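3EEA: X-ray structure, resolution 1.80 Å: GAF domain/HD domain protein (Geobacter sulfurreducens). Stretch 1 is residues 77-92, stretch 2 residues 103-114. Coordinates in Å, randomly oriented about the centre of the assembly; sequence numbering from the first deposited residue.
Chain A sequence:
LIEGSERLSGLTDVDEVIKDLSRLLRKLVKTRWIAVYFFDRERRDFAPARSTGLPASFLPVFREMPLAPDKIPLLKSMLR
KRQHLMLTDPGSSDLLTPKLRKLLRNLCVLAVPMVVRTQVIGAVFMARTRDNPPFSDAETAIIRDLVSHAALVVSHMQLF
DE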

# COMPACT_ATOMS: atom_id res chain seq x y z
N SER A 77 -5.96 -18.49 18.69
CA SER A 77 -4.74 -17.80 19.16
C SER A 77 -4.51 -16.49 18.47
O SER A 77 -4.18 -15.46 19.13
CB SER A 77 -3.51 -18.70 18.96
OG SER A 77 -3.65 -19.81 19.86
N MET A 78 -4.64 -16.50 17.15
CA MET A 78 -4.49 -15.23 16.38
C MET A 78 -5.46 -14.18 16.94
O MET A 78 -5.10 -13.02 17.16
CB MET A 78 -4.80 -15.48 14.88
CG MET A 78 -4.50 -14.31 13.93
SD MET A 78 -5.35 -14.41 12.29
CE MET A 78 -7.06 -14.09 12.80
N LEU A 79 -6.73 -14.57 17.08
CA LEU A 79 -7.77 -13.68 17.56
C LEU A 79 -7.55 -13.14 18.99
O LEU A 79 -7.68 -11.92 19.24
CB LEU A 79 -9.10 -14.39 17.47
CG LEU A 79 -10.37 -13.65 17.86
CD1 LEU A 79 -10.64 -12.61 16.75
CD2 LEU A 79 -11.61 -14.62 18.01
N ARG A 80 -7.20 -14.04 19.92
CA ARG A 80 -6.99 -13.68 21.31
C ARG A 80 -5.80 -12.72 21.47
O ARG A 80 -5.88 -11.73 22.22
CB ARG A 80 -6.72 -14.93 22.15
CG ARG A 80 -7.91 -15.80 22.40
CD ARG A 80 -8.63 -15.33 23.62
NE ARG A 80 -9.76 -16.16 23.98
CZ ARG A 80 -11.02 -15.96 23.63
NH1 ARG A 80 -11.36 -14.97 22.82
NH2 ARG A 80 -11.95 -16.81 24.07
N LYS A 81 -4.71 -13.00 20.76
CA LYS A 81 -3.48 -12.22 20.88
C LYS A 81 -3.49 -11.02 19.95
O LYS A 81 -2.69 -10.12 20.11
CB LYS A 81 -2.26 -13.05 20.50
CG LYS A 81 -1.90 -14.16 21.45
CD LYS A 81 -0.99 -15.19 20.73
CE LYS A 81 -0.36 -16.23 21.68
NZ LYS A 81 -1.32 -16.77 22.67
N ARG A 82 -4.38 -11.00 18.94
CA ARG A 82 -4.39 -9.94 17.92
C ARG A 82 -3.03 -9.84 17.26
O ARG A 82 -2.57 -8.73 17.04
CB ARG A 82 -4.59 -8.54 18.52
CG ARG A 82 -5.92 -8.12 18.70
CD ARG A 82 -6.48 -8.77 19.87
NE ARG A 82 -7.50 -7.89 20.39
CZ ARG A 82 -8.18 -8.13 21.50
NH1 ARG A 82 -7.96 -9.22 22.20
NH2 ARG A 82 -9.07 -7.25 21.90
N GLN A 83 -2.39 -10.98 16.97
CA GLN A 83 -1.11 -10.98 16.32
C GLN A 83 -1.01 -12.03 15.21
O GLN A 83 -1.78 -12.98 15.18
CB GLN A 83 0.01 -11.24 17.32
CG GLN A 83 0.02 -10.18 18.43
CD GLN A 83 1.02 -10.47 19.50
OE1 GLN A 83 1.85 -11.37 19.36
NE2 GLN A 83 0.97 -9.68 20.58
N HIS A 84 -0.08 -11.79 14.30
CA HIS A 84 0.17 -12.70 13.21
C HIS A 84 0.82 -13.98 13.68
O HIS A 84 1.54 -13.98 14.71
CB HIS A 84 1.02 -12.07 12.12
CG HIS A 84 2.49 -12.04 12.39
ND1 HIS A 84 3.09 -11.11 13.22
CD2 HIS A 84 3.50 -12.82 11.91
CE1 HIS A 84 4.40 -11.32 13.22
NE2 HIS A 84 4.67 -12.36 12.45
N LEU A 85 0.57 -15.06 12.93
CA LEU A 85 1.20 -16.36 13.21
C LEU A 85 1.62 -16.96 11.86
O LEU A 85 0.98 -16.70 10.86
CB LEU A 85 0.21 -17.29 13.92
CG LEU A 85 -0.17 -16.80 15.31
CD1 LEU A 85 -1.36 -17.58 15.94
CD2 LEU A 85 1.09 -16.80 16.24
N MET A 86 2.69 -17.75 11.84
CA MET A 86 3.08 -18.48 10.61
C MET A 86 3.25 -19.97 10.89
O MET A 86 3.90 -20.33 11.85
CB MET A 86 4.38 -17.91 10.04
CG MET A 86 4.87 -18.58 8.71
SD MET A 86 6.26 -17.70 7.96
CE MET A 86 7.61 -18.14 9.12
N LEU A 87 2.66 -20.82 10.05
CA LEU A 87 2.90 -22.25 10.12
C LEU A 87 3.77 -22.66 8.97
O LEU A 87 3.36 -22.52 7.81
CB LEU A 87 1.60 -23.01 10.01
CG LEU A 87 0.71 -22.96 11.21
CD1 LEU A 87 -0.52 -23.79 10.92
CD2 LEU A 87 1.45 -23.48 12.47
N THR A 88 4.95 -23.19 9.29
CA THR A 88 5.87 -23.62 8.25
C THR A 88 5.68 -25.10 7.91
O THR A 88 6.21 -25.55 6.91
CB THR A 88 7.34 -23.30 8.60
OG1 THR A 88 7.71 -23.99 9.78
CG2 THR A 88 7.53 -21.78 8.80
N ASP A 89 4.89 -25.82 8.71
CA ASP A 89 4.60 -27.23 8.47
C ASP A 89 3.14 -27.53 8.90
O ASP A 89 2.89 -28.20 9.91
CB ASP A 89 5.61 -28.10 9.24
CG ASP A 89 5.63 -29.56 8.78
OD1 ASP A 89 4.94 -29.94 7.80
OD2 ASP A 89 6.36 -30.35 9.42
N PRO A 90 2.17 -27.02 8.13
CA PRO A 90 0.78 -27.19 8.53
C PRO A 90 0.34 -28.65 8.57
O PRO A 90 -0.42 -29.03 9.46
CB PRO A 90 -0.00 -26.41 7.46
CG PRO A 90 0.99 -25.52 6.80
CD PRO A 90 2.31 -26.23 6.90
N GLY A 91 0.83 -29.45 7.62
CA GLY A 91 0.53 -30.89 7.59
C GLY A 91 0.59 -31.56 8.96
O GLY A 91 -0.31 -32.35 9.32
N SER A 92 1.62 -31.24 9.73
CA SER A 92 1.87 -31.90 11.00
C SER A 92 1.50 -31.06 12.21
O SER A 92 1.97 -31.30 13.30
CB SER A 92 3.36 -32.25 11.07
OG SER A 92 4.13 -31.08 10.87
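Stretch 2, residues 103-114: LLRNLCVLAVPM

Stretch 2 leaves a helix at Leu104, turns through a type I beta turn from Leu104 to Leu107, and runs as a strand from Leu107 to Met114. It lies antiparallel to the short strand Leu85-Leu87, at 169° with axes 4.7 Å apart, and crosses helix 77-81 at -38°, 9.0 Å away. Two complete backbone pairs fix the register: Leu85 N to Ala111 O at 3.0 Å and Ala111 N to Leu85 O at 2.8 Å, then Leu87 N to Val109 O and Val109 N to Leu87 O, both 2.8 Å. Between them Met86 faces Leu110, a non-hydrogen-bonded pair whose CA atoms close to 4.3 Å.

Shape then follows face by face. On the face of Leu85 and Leu87, Ala111 is the small residue, and the long Met78 side chain reaches over it from the helix, SD to Ala111 CB at 4.2 Å. The same side chain meets the Pro113 ring, CG to CD at 3.9 Å; that ring also packs against the bend after the helix, its CD 3.6 Å from Gln83 O. On the Met86 face, Met86 SD lies 3.8 Å from Cys108 SG, while Leu110 CD1 fits between Met86 CB (4.1 Å) and His84 CD2 (3.8 Å). Past the strand, Pro90 plugs the far end: its CB sits 3.8 Å from Leu104 CB and its CG 4.2 Å from Val109 CG2.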

# COMPACT_ATOMS: atom_id res chain seq x y z
N LEU A 103 -5.34 -30.14 3.49
CA LEU A 103 -5.46 -29.13 2.47
C LEU A 103 -4.17 -28.31 2.32
O LEU A 103 -3.76 -28.03 1.19
CB LEU A 103 -6.67 -28.21 2.72
CG LEU A 103 -7.97 -28.65 2.06
CD1 LEU A 103 -8.12 -30.17 2.04
CD2 LEU A 103 -9.17 -27.94 2.73
N LEU A 104 -3.52 -28.01 3.43
CA LEU A 104 -2.39 -27.05 3.50
C LEU A 104 -1.02 -27.74 3.65
O LEU A 104 -0.01 -27.07 3.93
CB LEU A 104 -2.62 -26.09 4.68
CG LEU A 104 -3.98 -25.38 4.76
CD1 LEU A 104 -4.11 -24.57 6.07
CD2 LEU A 104 -4.16 -24.49 3.51
N ARG A 105 -0.99 -29.06 3.48
CA ARG A 105 0.21 -29.84 3.82
C ARG A 105 1.48 -29.44 3.02
O ARG A 105 2.58 -29.55 3.54
CB ARG A 105 -0.06 -31.34 3.61
CG ARG A 105 0.10 -31.81 2.17
CD ARG A 105 -0.69 -33.06 1.87
NE ARG A 105 -0.61 -33.33 0.45
CZ ARG A 105 -1.44 -32.86 -0.48
NH1 ARG A 105 -2.47 -32.06 -0.17
NH2 ARG A 105 -1.25 -33.20 -1.75
N ASN A 106 1.32 -28.96 1.79
CA ASN A 106 2.47 -28.55 0.97
C ASN A 106 2.85 -27.08 1.09
O ASN A 106 3.66 -26.56 0.27
CB ASN A 106 2.20 -28.82 -0.52
CG ASN A 106 2.32 -30.29 -0.90
OD1 ASN A 106 1.74 -30.72 -1.91
ND2 ASN A 106 3.06 -31.05 -0.10
N LEU A 107 2.27 -26.40 2.09
CA LEU A 107 2.32 -24.93 2.14
C LEU A 107 2.93 -24.35 3.42
O LEU A 107 2.86 -24.97 4.47
CB LEU A 107 0.89 -24.38 1.92
CG LEU A 107 0.14 -24.75 0.63
CD1 LEU A 107 -1.35 -24.29 0.67
CD2 LEU A 107 0.75 -24.19 -0.64
N CYS A 108 3.60 -23.20 3.30
CA CYS A 108 3.97 -22.35 4.42
C CYS A 108 2.81 -21.34 4.48
O CYS A 108 2.49 -20.74 3.45
CB CYS A 108 5.29 -21.64 4.09
SG CYS A 108 5.67 -20.32 5.28
N VAL A 109 2.18 -21.16 5.65
CA VAL A 109 0.99 -20.25 5.75
C VAL A 109 1.18 -19.16 6.79
O VAL A 109 1.52 -19.41 7.94
CB VAL A 109 -0.33 -20.99 5.99
CG1 VAL A 109 -1.51 -19.96 6.07
CG2 VAL A 109 -0.57 -22.09 4.91
N LEU A 110 1.04 -17.92 6.33
CA LEU A 110 1.11 -16.78 7.17
C LEU A 110 -0.31 -16.26 7.41
O LEU A 110 -1.04 -16.02 6.45
CB LEU A 110 1.97 -15.72 6.53
CG LEU A 110 2.05 -14.38 7.20
CD1 LEU A 110 2.85 -14.46 8.52
CD2 LEU A 110 2.67 -13.34 6.24
N ALA A 111 -0.67 -16.10 8.67
CA ALA A 111 -2.00 -15.62 9.10
C ALA A 111 -1.84 -14.23 9.74
O ALA A 111 -1.22 -14.10 10.79
CB ALA A 111 -2.57 -16.59 10.11
N VAL A 112 -2.39 -13.21 9.10
CA VAL A 112 -2.26 -11.84 9.55
C VAL A 112 -3.65 -11.27 9.88
O VAL A 112 -4.52 -11.11 9.00
CB VAL A 112 -1.57 -10.95 8.52
CG1 VAL A 112 -1.45 -9.52 9.06
CG2 VAL A 112 -0.18 -11.51 8.18
N PRO A 113 -3.86 -10.93 11.17
CA PRO A 113 -5.18 -10.40 11.53
C PRO A 113 -5.32 -9.00 11.01
O PRO A 113 -4.32 -8.28 10.95
CB PRO A 113 -5.18 -10.37 13.06
CG PRO A 113 -3.79 -10.42 13.47
CD PRO A 113 -2.99 -11.13 12.35
N MET A 114 -6.53 -8.65 10.59
CA MET A 114 -6.86 -7.23 10.25
C MET A 114 -7.27 -6.58 11.56
O MET A 114 -8.32 -6.89 12.12
CB MET A 114 -7.98 -7.17 9.21
CG MET A 114 -7.69 -7.88 7.89
SD MET A 114 -9.13 -7.84 6.69
CE MET A 114 -9.58 -6.15 6.90